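Local coordinates for protein ANGPTL4 C-terminal chain (Homo sapiens, PDB 6EUB) that is the C-terminal fibrinogen-like domain of a secreted protein that mediates inactivation of lipoprotein lipase and so regulates triglyceride clearance from the blood, at residues 53-58 with 186-191; 64-69 with 151-156; 198-203 with 210-215. All coordinates share one frame; numbering follows the deposited sequence.

Interaction 1 (53-58 with 186-191); sequences QRRHDG and GQYFRS
Arg55, at the end of strand 47-55, reaches over to the carbonyl of Gly186 and grips it end-on with two nitrogens. Arg55 NH1 makes the shorter bond, 2.6 Å to Gly186 O, and Arg55 NH2 donates to the same Gly186 O at 2.9 Å. The oxygen lies in the plane of the guanidinium, whose NH1 also serves Leu184 O, so three bonds to main-chain carbonyl oxygens restrain the buried group. The chain gets there by a bend at chi3 (73°), and Phe62 adds a cation-pi contact. Arg55 NH2 lies at the edge of the Tyr188 ring and 3.7 Å from Tyr188 CB, with the two planes 54° apart.

In this fibrinogen C-terminal domain the pairing fastens the long loop between strands 182-183 and 204-205 to the turn that leaves the central sheet. At His56 the main-chain O comes within 3.1 Å of Tyr188 OH, a hydroxyl hydrogen-bonded to Gln216 O. Asp57 lays its carbonyl carbon over the rim of one face of the Tyr188 ring. Gly58 follows on that face with positive phi (71°), its CA 3.7 Å from the ring centroid of Tyr188 in a CH-pi contact. Replacing Tyr188 by alanine is likely to remove the ring face from under Asp57 and Gly58 and leave Gln216 O without this hydroxyl. Glu79 holds the turn through the backbone nitrogens of His56, Asp57 and Gly58.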
loop_
_atom_site.group_PDB
_atom_site.type_symbol
_atom_site.label_atom_id
_atom_site.label_comp_id
_atom_site.label_asym_id
_atom_site.label_seq_id
_atom_site.Cartn_x
_atom_site.Cartn_y
_atom_site.Cartn_z
ATOM N N GLN A 53 -2.097 -3.044 -4.642
ATOM C CA GLN A 53 -0.822 -2.607 -5.183
ATOM C C GLN A 53 -0.078 -3.838 -5.662
ATOM O O GLN A 53 -0.129 -4.889 -5.012
ATOM C CB GLN A 53 0.020 -1.867 -4.143
ATOM C CG GLN A 53 1.238 -1.145 -4.769
ATOM C CD GLN A 53 2.555 -1.899 -4.533
ATOM O OE1 GLN A 53 2.549 -3.110 -4.324
ATOM N NE2 GLN A 53 3.684 -1.177 -4.551
ATOM N N ARG A 54 0.624 -3.699 -6.782
ATOM C CA ARG A 54 1.419 -4.797 -7.305
ATOM C C ARG A 54 2.546 -4.240 -8.161
ATOM O O ARG A 54 2.291 -3.429 -9.058
ATOM C CB ARG A 54 0.534 -5.750 -8.116
ATOM C CG ARG A 54 1.295 -6.796 -8.897
ATOM C CD ARG A 54 0.361 -7.571 -9.794
ATOM N NE ARG A 54 -0.452 -8.518 -9.047
ATOM C CZ ARG A 54 -1.653 -8.942 -9.436
ATOM N NH1 ARG A 54 -2.187 -8.490 -10.571
ATOM N NH2 ARG A 54 -2.318 -9.817 -8.687
ATOM N N ARG A 55 3.784 -4.671 -7.891
ATOM C CA ARG A 55 4.933 -4.201 -8.660
ATOM C C ARG A 55 5.890 -5.353 -8.941
ATOM O O ARG A 55 6.102 -6.212 -8.080
ATOM C CB ARG A 55 5.636 -3.047 -7.928
ATOM C CG ARG A 55 4.684 -1.846 -7.776
ATOM C CD ARG A 55 5.382 -0.606 -7.331
ATOM N NE ARG A 55 6.193 -0.031 -8.386
ATOM C CZ ARG A 55 7.055 0.959 -8.161
ATOM N NH1 ARG A 55 7.179 1.440 -6.935
ATOM N NH2 ARG A 55 7.779 1.467 -9.143
ATOM N N HIS A 56 6.462 -5.373 -10.151
ATOM C CA HIS A 56 7.264 -6.520 -10.555
ATOM C C HIS A 56 8.230 -6.282 -11.718
ATOM O O HIS A 56 9.102 -7.129 -11.966
ATOM C CB HIS A 56 6.347 -7.700 -10.889
ATOM C CG HIS A 56 5.262 -7.389 -11.878
ATOM N ND1 HIS A 56 3.979 -7.052 -11.497
ATOM C CD2 HIS A 56 5.253 -7.419 -13.231
ATOM C CE1 HIS A 56 3.232 -6.870 -12.571
ATOM N NE2 HIS A 56 3.982 -7.082 -13.636
ATOM N N ASP A 57 8.124 -5.148 -12.437
ATOM C CA ASP A 57 9.053 -4.946 -13.551
ATOM C C ASP A 57 9.431 -3.500 -13.829
ATOM O O ASP A 57 10.215 -3.269 -14.751
ATOM C CB ASP A 57 8.495 -5.572 -14.855
ATOM C CG ASP A 57 7.158 -4.980 -15.277
ATOM O OD1 ASP A 57 6.794 -3.871 -14.831
ATOM O OD2 ASP A 57 6.449 -5.638 -16.053
ATOM N N GLY A 58 8.913 -2.522 -13.092
ATOM C CA GLY A 58 9.218 -1.143 -13.408
ATOM C C GLY A 58 8.571 -0.609 -14.670
ATOM O O GLY A 58 9.049 0.386 -15.213
ATOM N N GLY A 186 8.197 3.471 -4.599
ATOM C CA GLY A 186 9.345 4.233 -5.034
ATOM C C GLY A 186 9.742 3.934 -6.466
ATOM O O GLY A 186 9.047 3.253 -7.224
ATOM N N GLN A 187 10.878 4.495 -6.845
ATOM C CA GLN A 187 11.391 4.286 -8.186
ATOM C C GLN A 187 11.883 2.848 -8.307
ATOM O O GLN A 187 12.565 2.339 -7.409
ATOM C CB GLN A 187 12.508 5.290 -8.471
ATOM C CG GLN A 187 12.950 5.425 -9.925
ATOM C CD GLN A 187 13.936 6.566 -10.094
ATOM O OE1 GLN A 187 14.050 7.426 -9.221
ATOM N NE2 GLN A 187 14.656 6.582 -11.215
ATOM N N TYR A 188 11.492 2.183 -9.395
ATOM C CA TYR A 188 11.897 0.809 -9.650
ATOM C C TYR A 188 13.323 0.782 -10.185
ATOM O O TYR A 188 13.647 1.509 -11.124
ATOM C CB TYR A 188 10.938 0.145 -10.647
ATOM C CG TYR A 188 11.077 -1.368 -10.688
ATOM C CD1 TYR A 188 12.033 -1.977 -11.498
ATOM C CD2 TYR A 188 10.274 -2.182 -9.885
ATOM C CE1 TYR A 188 12.175 -3.361 -11.527
ATOM C CE2 TYR A 188 10.402 -3.558 -9.903
ATOM C CZ TYR A 188 11.358 -4.146 -10.726
ATOM O OH TYR A 188 11.496 -5.516 -10.739
ATOM N N PHE A 189 14.182 -0.043 -9.572
ATOM C CA PHE A 189 15.570 -0.224 -10.005
ATOM C C PHE A 189 15.867 -1.705 -10.201
ATOM O O PHE A 189 15.304 -2.560 -9.512
ATOM C CB PHE A 189 16.589 0.321 -8.977
ATOM C CG PHE A 189 16.543 1.811 -8.778
ATOM C CD1 PHE A 189 16.899 2.675 -9.800
ATOM C CD2 PHE A 189 16.178 2.345 -7.555
ATOM C CE1 PHE A 189 16.870 4.041 -9.608
ATOM C CE2 PHE A 189 16.146 3.704 -7.359
ATOM C CZ PHE A 189 16.490 4.553 -8.384
ATOM N N ARG A 190 16.797 -1.998 -11.108
ATOM C CA ARG A 190 17.297 -3.344 -11.356
ATOM C C ARG A 190 18.669 -3.608 -10.731
ATOM O O ARG A 190 18.836 -4.607 -10.020
ATOM C CB ARG A 190 17.337 -3.613 -12.869
ATOM C CG ARG A 190 15.978 -3.466 -13.542
ATOM C CD ARG A 190 16.070 -2.845 -14.937
ATOM N NE ARG A 190 15.007 -1.859 -15.158
ATOM C CZ ARG A 190 13.795 -2.134 -15.643
ATOM N NH1 ARG A 190 13.473 -3.379 -15.980
ATOM N NH2 ARG A 190 12.897 -1.160 -15.792
ATOM N N SER A 191 19.662 -2.747 -10.990
ATOM C CA SER A 191 20.991 -2.885 -10.382
ATOM C C SER A 191 21.415 -1.620 -9.644
ATOM O O SER A 191 20.603 -0.705 -9.453
ATOM C CB SER A 191 22.055 -3.246 -11.426
ATOM O OG SER A 191 23.310 -3.525 -10.812
#

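Interaction 2 (64-69 with 151-156); sequences RPWEAY and FSTWDQ
Trp66 N, at the start of helix 66-71, donates to Asp155 OD1 at 2.8 Å, meeting the syn lone pair of the carboxylate; the bond from Trp66 N to Asp155 OD2 is weak. Asp155 OD1 has a second donor, for Thr153 OG1 gives it a bond of 2.6 Å. Two firm bonds thus fix the carboxylate, which lies at the N-terminal end of the helix, where the peptide dipoles would probably favour its negative charge. Water 2 extends the link, donating to Asp155 OD2 and accepting from Glu67 N.

Gln156 lies across one face of the Trp66 indole, its amide plane turned 50° from the ring: Gln156 NE2 stands 3.4 Å from Trp66 CE2, and CG makes a CH-pi contact with the six-membered ring. Thr153 OG1 and Phe151 O meet the edge of the same indole. Thr153 CG2 packs against the Tyr69 ring, while the Phe151 and Tyr69 rings meet obliquely, planes 48° apart, Phe151 CZ 3.5 Å from Tyr69 CD1.

Further out, a type I turn from Thr153 to Gln156 places Asp155 for the bond. Thr153 OG1 stands between the backbone N and the carbonyl carbon (chi1 61°), facing that aspartate. Trp175 meets Phe151 edge-to-face, as Trp81 and Phe73 meet Tyr69. In this fibrinogen C-terminal domain Pro65 holds the N-cap position of the helix, and a carboxylate from a distant beta turn binds the first helical NH and, through water, the next.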
loop_
_atom_site.group_PDB
_atom_site.type_symbol
_atom_site.label_atom_id
_atom_site.label_comp_id
_atom_site.label_asym_id
_atom_site.label_seq_id
_atom_site.Cartn_x
_atom_site.Cartn_y
_atom_site.Cartn_z
ATOM N N ARG A 64 3.682 9.964 -9.086
ATOM C CA ARG A 64 2.434 10.597 -9.457
ATOM C C ARG A 64 1.920 11.486 -8.329
ATOM O O ARG A 64 2.257 11.276 -7.163
ATOM C CB ARG A 64 1.383 9.532 -9.790
ATOM C CG ARG A 64 1.907 8.448 -10.685
ATOM C CD ARG A 64 1.363 8.578 -12.081
ATOM N NE ARG A 64 1.568 7.347 -12.840
ATOM C CZ ARG A 64 0.742 6.893 -13.778
ATOM N NH1 ARG A 64 -0.369 7.566 -14.077
ATOM N NH2 ARG A 64 1.031 5.764 -14.413
ATOM N N PRO A 65 1.124 12.498 -8.645
ATOM C CA PRO A 65 0.677 13.456 -7.627
ATOM C C PRO A 65 -0.509 12.919 -6.820
ATOM O O PRO A 65 -1.013 11.815 -7.048
ATOM C CB PRO A 65 0.300 14.690 -8.458
ATOM C CG PRO A 65 -0.071 14.144 -9.807
ATOM C CD PRO A 65 0.815 12.943 -10.017
ATOM N N TRP A 66 -0.955 13.733 -5.858
ATOM C CA TRP A 66 -2.047 13.330 -4.967
ATOM C C TRP A 66 -3.246 12.749 -5.721
ATOM O O TRP A 66 -3.762 11.690 -5.370
ATOM C CB TRP A 66 -2.490 14.532 -4.121
ATOM C CG TRP A 66 -3.586 14.161 -3.190
ATOM C CD1 TRP A 66 -4.922 14.331 -3.388
ATOM C CD2 TRP A 66 -3.443 13.498 -1.922
ATOM N NE1 TRP A 66 -5.624 13.816 -2.314
ATOM C CE2 TRP A 66 -4.739 13.310 -1.399
ATOM C CE3 TRP A 66 -2.342 13.066 -1.171
ATOM C CZ2 TRP A 66 -4.968 12.709 -0.163
ATOM C CZ3 TRP A 66 -2.571 12.464 0.060
ATOM C CH2 TRP A 66 -3.877 12.291 0.550
ATOM N N GLU A 67 -3.728 13.452 -6.752
ATOM C CA GLU A 67 -4.964 13.018 -7.393
ATOM C C GLU A 67 -4.817 11.654 -8.049
ATOM O O GLU A 67 -5.784 10.888 -8.112
ATOM C CB GLU A 67 -5.427 14.056 -8.418
ATOM C CG GLU A 67 -6.937 14.225 -8.400
ATOM C CD GLU A 67 -7.469 14.824 -7.093
ATOM O OE1 GLU A 67 -6.759 15.636 -6.450
ATOM O OE2 GLU A 67 -8.616 14.497 -6.721
ATOM N N ALA A 68 -3.625 11.319 -8.531
ATOM C CA ALA A 68 -3.470 10.005 -9.127
ATOM C C ALA A 68 -3.451 8.909 -8.061
ATOM O O ALA A 68 -3.843 7.769 -8.338
ATOM C CB ALA A 68 -2.208 9.969 -9.983
ATOM N N TYR A 69 -3.014 9.223 -6.841
ATOM C CA TYR A 69 -2.983 8.190 -5.810
ATOM C C TYR A 69 -4.356 7.977 -5.199
ATOM O O TYR A 69 -4.638 6.890 -4.687
ATOM C CB TYR A 69 -1.948 8.539 -4.736
ATOM C CG TYR A 69 -0.606 7.929 -5.032
ATOM C CD1 TYR A 69 -0.344 6.601 -4.696
ATOM C CD2 TYR A 69 0.396 8.663 -5.670
ATOM C CE1 TYR A 69 0.870 6.021 -4.970
ATOM C CE2 TYR A 69 1.620 8.085 -5.947
ATOM C CZ TYR A 69 1.844 6.750 -5.584
ATOM O OH TYR A 69 3.038 6.130 -5.843
ATOM N N PHE A 151 -1.416 9.600 4.409
ATOM C CA PHE A 151 -0.774 9.434 3.111
ATOM C C PHE A 151 -0.152 10.754 2.644
ATOM O O PHE A 151 -0.670 11.835 2.917
ATOM C CB PHE A 151 -1.794 8.950 2.083
ATOM C CG PHE A 151 -1.186 8.203 0.935
ATOM C CD1 PHE A 151 -0.846 6.861 1.071
ATOM C CD2 PHE A 151 -0.974 8.837 -0.294
ATOM C CE1 PHE A 151 -0.291 6.172 0.004
ATOM C CE2 PHE A 151 -0.409 8.157 -1.365
ATOM C CZ PHE A 151 -0.066 6.821 -1.226
ATOM N N SER A 152 0.969 10.658 1.928
ATOM C CA SER A 152 1.650 11.832 1.393
ATOM C C SER A 152 2.172 11.553 -0.010
ATOM O O SER A 152 2.675 10.456 -0.291
ATOM C CB SER A 152 2.823 12.274 2.278
ATOM O OG SER A 152 2.368 12.746 3.540
ATOM N N THR A 153 2.024 12.557 -0.879
ATOM C CA THR A 153 2.596 12.662 -2.217
ATOM C C THR A 153 3.429 13.939 -2.296
ATOM O O THR A 153 3.426 14.757 -1.378
ATOM C CB THR A 153 1.503 12.697 -3.286
ATOM O OG1 THR A 153 0.666 13.846 -3.056
ATOM C CG2 THR A 153 0.670 11.408 -3.225
ATOM N N TRP A 154 4.161 14.119 -3.399
ATOM C CA TRP A 154 5.049 15.280 -3.468
ATOM C C TRP A 154 4.284 16.601 -3.404
ATOM O O TRP A 154 4.777 17.573 -2.810
ATOM C CB TRP A 154 5.922 15.226 -4.722
ATOM C CG TRP A 154 5.233 15.342 -6.065
ATOM C CD1 TRP A 154 4.965 14.318 -6.925
ATOM C CD2 TRP A 154 4.793 16.546 -6.726
ATOM N NE1 TRP A 154 4.371 14.798 -8.066
ATOM C CE2 TRP A 154 4.250 16.160 -7.974
ATOM C CE3 TRP A 154 4.799 17.906 -6.385
ATOM C CZ2 TRP A 154 3.707 17.088 -8.890
ATOM C CZ3 TRP A 154 4.254 18.832 -7.294
ATOM C CH2 TRP A 154 3.716 18.415 -8.533
ATOM N N ASP A 155 3.087 16.664 -3.990
ATOM C CA ASP A 155 2.303 17.892 -3.946
ATOM C C ASP A 155 1.437 17.977 -2.703
ATOM O O ASP A 155 0.786 18.996 -2.480
ATOM C CB ASP A 155 1.428 18.043 -5.213
ATOM C CG ASP A 155 0.475 16.867 -5.423
ATOM O OD1 ASP A 155 0.740 15.734 -4.912
ATOM O OD2 ASP A 155 -0.568 17.091 -6.081
ATOM N N GLN A 156 1.428 16.951 -1.873
ATOM C CA GLN A 156 0.626 17.010 -0.662
ATOM C C GLN A 156 1.359 16.160 0.385
ATOM O O GLN A 156 1.039 15.008 0.672
ATOM C CB GLN A 156 -0.798 16.534 -0.923
ATOM C CG GLN A 156 -1.610 16.283 0.327
ATOM C CD GLN A 156 -2.974 16.906 0.247
ATOM O OE1 GLN A 156 -3.095 18.099 -0.027
ATOM N NE2 GLN A 156 -4.014 16.104 0.480
HETATM O O HOH W 1 4.327 11.502 -5.212
HETATM O O HOH W 2 -2.660 16.197 -7.048
#

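Interaction 3 (198-203 with 210-215); sequences KLKKGI and GRYYPL
Lys200 O is gripped end-on by both terminal nitrogens of Arg211. Arg211 NH2 makes the straighter bond, 2.8 Å to Lys200 O, in the carbonyl plane and on a lone pair, with an N-H...O angle of 159°. Arg211 NH1 reaches the same Lys200 O at 3.2 Å, tilted 30° from that plane. The oxygen lies in the plane of the guanidinium, and a bend at chi2 (69°), with chi1 and chi3 extended, brings the group to it. Phe204 makes a cation-pi contact with Arg211.

Tyr212, beside it on the type I turn from Gly210 to Tyr213, carries Arg211 CG over the centre of one ring face. Lys200 lies alongside Tyr212, pointing the same way, and Lys200 CG touches the ring edge at Tyr212 CE2, 3.7 Å off.

Within the fibrinogen C-terminal domain the two segments flank strand 204-205 and the short helix 206-209, so the contact draws together the entry and the exit of this small excursion before strand 217-224. Leu199 lies between: its CD1 is 3.7 Å from Tyr212 O, and its CD2 packs against CG of Pro214 at 3.9 Å.

Further along, the backbone takes over. Leu215 N donates to Ile203 O at 3.0 Å, and Pro214 CA offers that carbonyl a CA-H...O contact. Beside this bond Ile203 CG2 rests on Leu215 CB, while Ile203 also touches Tyr188.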
loop_
_atom_site.group_PDB
_atom_site.type_symbol
_atom_site.label_atom_id
_atom_site.label_comp_id
_atom_site.label_asym_id
_atom_site.label_seq_id
_atom_site.Cartn_x
_atom_site.Cartn_y
_atom_site.Cartn_z
ATOM N N LYS A 198 20.310 7.991 -5.258
ATOM C CA LYS A 198 19.088 7.568 -5.914
ATOM C C LYS A 198 18.513 6.276 -5.335
ATOM O O LYS A 198 17.319 6.013 -5.514
ATOM C CB LYS A 198 19.327 7.440 -7.419
ATOM C CG LYS A 198 19.024 8.755 -8.127
ATOM C CD LYS A 198 19.327 8.730 -9.627
ATOM C CE LYS A 198 18.628 7.565 -10.326
ATOM N NZ LYS A 198 17.433 8.013 -11.101
ATOM N N LEU A 199 19.308 5.484 -4.614
ATOM C CA LEU A 199 18.744 4.314 -3.948
ATOM C C LEU A 199 17.818 4.710 -2.810
ATOM O O LEU A 199 16.864 3.980 -2.503
ATOM C CB LEU A 199 19.859 3.411 -3.432
ATOM C CG LEU A 199 20.276 2.356 -4.443
ATOM C CD1 LEU A 199 21.554 1.650 -4.002
ATOM C CD2 LEU A 199 19.121 1.385 -4.614
ATOM N N LYS A 200 18.074 5.857 -2.185
ATOM C CA LYS A 200 17.104 6.479 -1.287
ATOM C C LYS A 200 15.697 6.462 -1.876
ATOM O O LYS A 200 14.718 6.267 -1.151
ATOM C CB LYS A 200 17.489 7.931 -0.993
ATOM C CG LYS A 200 18.760 8.122 -0.174
ATOM C CD LYS A 200 18.673 9.335 0.766
ATOM C CE LYS A 200 17.739 10.432 0.227
ATOM N NZ LYS A 200 18.155 10.986 -1.099
ATOM N N LYS A 201 15.578 6.692 -3.183
ATOM C CA LYS A 201 14.277 6.865 -3.810
ATOM C C LYS A 201 13.644 5.564 -4.257
ATOM O O LYS A 201 12.601 5.601 -4.918
ATOM C CB LYS A 201 14.390 7.801 -5.007
ATOM C CG LYS A 201 15.208 9.049 -4.763
ATOM C CD LYS A 201 14.952 10.059 -5.849
ATOM C CE LYS A 201 15.763 11.315 -5.627
ATOM N NZ LYS A 201 14.863 12.500 -5.594
ATOM N N GLY A 202 14.233 4.419 -3.920
ATOM C CA GLY A 202 13.786 3.153 -4.468
ATOM C C GLY A 202 12.633 2.521 -3.708
ATOM O O GLY A 202 12.016 3.110 -2.819
ATOM N N ILE A 203 12.350 1.274 -4.083
ATOM C CA ILE A 203 11.336 0.446 -3.435
ATOM C C ILE A 203 11.989 -0.281 -2.257
ATOM O O ILE A 203 12.872 -1.123 -2.447
ATOM C CB ILE A 203 10.738 -0.551 -4.431
ATOM C CG1 ILE A 203 10.082 0.185 -5.605
ATOM C CG2 ILE A 203 9.754 -1.441 -3.747
ATOM C CD1 ILE A 203 9.823 -0.700 -6.803
ATOM N N GLY A 210 16.982 -3.887 4.036
ATOM C CA GLY A 210 17.765 -2.706 4.319
ATOM C C GLY A 210 17.189 -1.458 3.656
ATOM O O GLY A 210 16.387 -1.517 2.717
ATOM N N ARG A 211 17.652 -0.310 4.143
ATOM C CA ARG A 211 17.136 0.968 3.666
ATOM C C ARG A 211 17.428 1.172 2.183
ATOM O O ARG A 211 16.560 1.629 1.425
ATOM C CB ARG A 211 17.743 2.099 4.505
ATOM C CG ARG A 211 17.555 3.486 3.927
ATOM C CD ARG A 211 16.120 3.884 3.986
ATOM N NE ARG A 211 15.851 5.174 3.366
ATOM C CZ ARG A 211 15.533 5.339 2.086
ATOM N NH1 ARG A 211 15.468 4.293 1.263
ATOM N NH2 ARG A 211 15.287 6.558 1.625
ATOM N N TYR A 212 18.635 0.815 1.752
ATOM C CA TYR A 212 19.116 1.034 0.395
ATOM C C TYR A 212 19.089 -0.227 -0.463
ATOM O O TYR A 212 19.923 -0.371 -1.361
ATOM C CB TYR A 212 20.529 1.598 0.445
ATOM C CG TYR A 212 20.616 2.846 1.275
ATOM C CD1 TYR A 212 21.129 2.812 2.565
ATOM C CD2 TYR A 212 20.150 4.064 0.780
ATOM C CE1 TYR A 212 21.211 3.971 3.346
ATOM C CE2 TYR A 212 20.223 5.225 1.549
ATOM C CZ TYR A 212 20.756 5.171 2.831
ATOM O OH TYR A 212 20.827 6.315 3.594
ATOM N N TYR A 213 18.169 -1.155 -0.201
ATOM C CA TYR A 213 18.088 -2.364 -1.019
ATOM C C TYR A 213 16.825 -2.304 -1.852
ATOM O O TYR A 213 15.717 -2.324 -1.293
ATOM C CB TYR A 213 18.110 -3.659 -0.182
ATOM C CG TYR A 213 17.960 -4.935 -1.033
ATOM C CD1 TYR A 213 19.053 -5.789 -1.269
ATOM C CD2 TYR A 213 16.727 -5.292 -1.588
ATOM C CE1 TYR A 213 18.911 -6.947 -2.049
ATOM C CE2 TYR A 213 16.580 -6.430 -2.376
ATOM C CZ TYR A 213 17.659 -7.253 -2.602
ATOM O OH TYR A 213 17.470 -8.378 -3.381
ATOM N N PRO A 214 16.953 -2.308 -3.178
ATOM C CA PRO A 214 15.783 -2.152 -4.061
ATOM C C PRO A 214 15.053 -3.456 -4.352
ATOM O O PRO A 214 15.631 -4.369 -4.956
ATOM C CB PRO A 214 16.404 -1.580 -5.339
ATOM C CG PRO A 214 17.786 -2.161 -5.371
ATOM C CD PRO A 214 18.225 -2.326 -3.926
ATOM N N LEU A 215 13.785 -3.543 -3.956
ATOM C CA LEU A 215 13.052 -4.801 -4.016
ATOM C C LEU A 215 12.712 -5.178 -5.456
ATOM O O LEU A 215 12.582 -4.325 -6.341
ATOM C CB LEU A 215 11.784 -4.705 -3.168
ATOM C CG LEU A 215 12.159 -4.659 -1.688
ATOM C CD1 LEU A 215 10.997 -4.195 -0.845
ATOM C CD2 LEU A 215 12.722 -6.052 -1.210
#

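In the fold
Starting from the N terminus, strand 47-55 runs into the turn at 56-58, which interaction 1 later joins to the loop at 186-191. Helix 66-71 comes next and is met by 151-156, so interaction 2 closes its loop inside that of interaction 1; the two do not touch. Interaction 3 opens only after interaction 1 has closed, and shuts a small loop holding strand 204-205 and helix 206-209. Interactions 1 and 3 do touch: Gln187 N probably bonds to Lys201 O, and Ile203 packs on Arg55. Interaction 1 ties the 184-203 loop to the end of strand 47-55, interaction 3 ties it to the segment leading into strand 217-224, and interaction 2 joins the loop at 151-156 to helix 66-71.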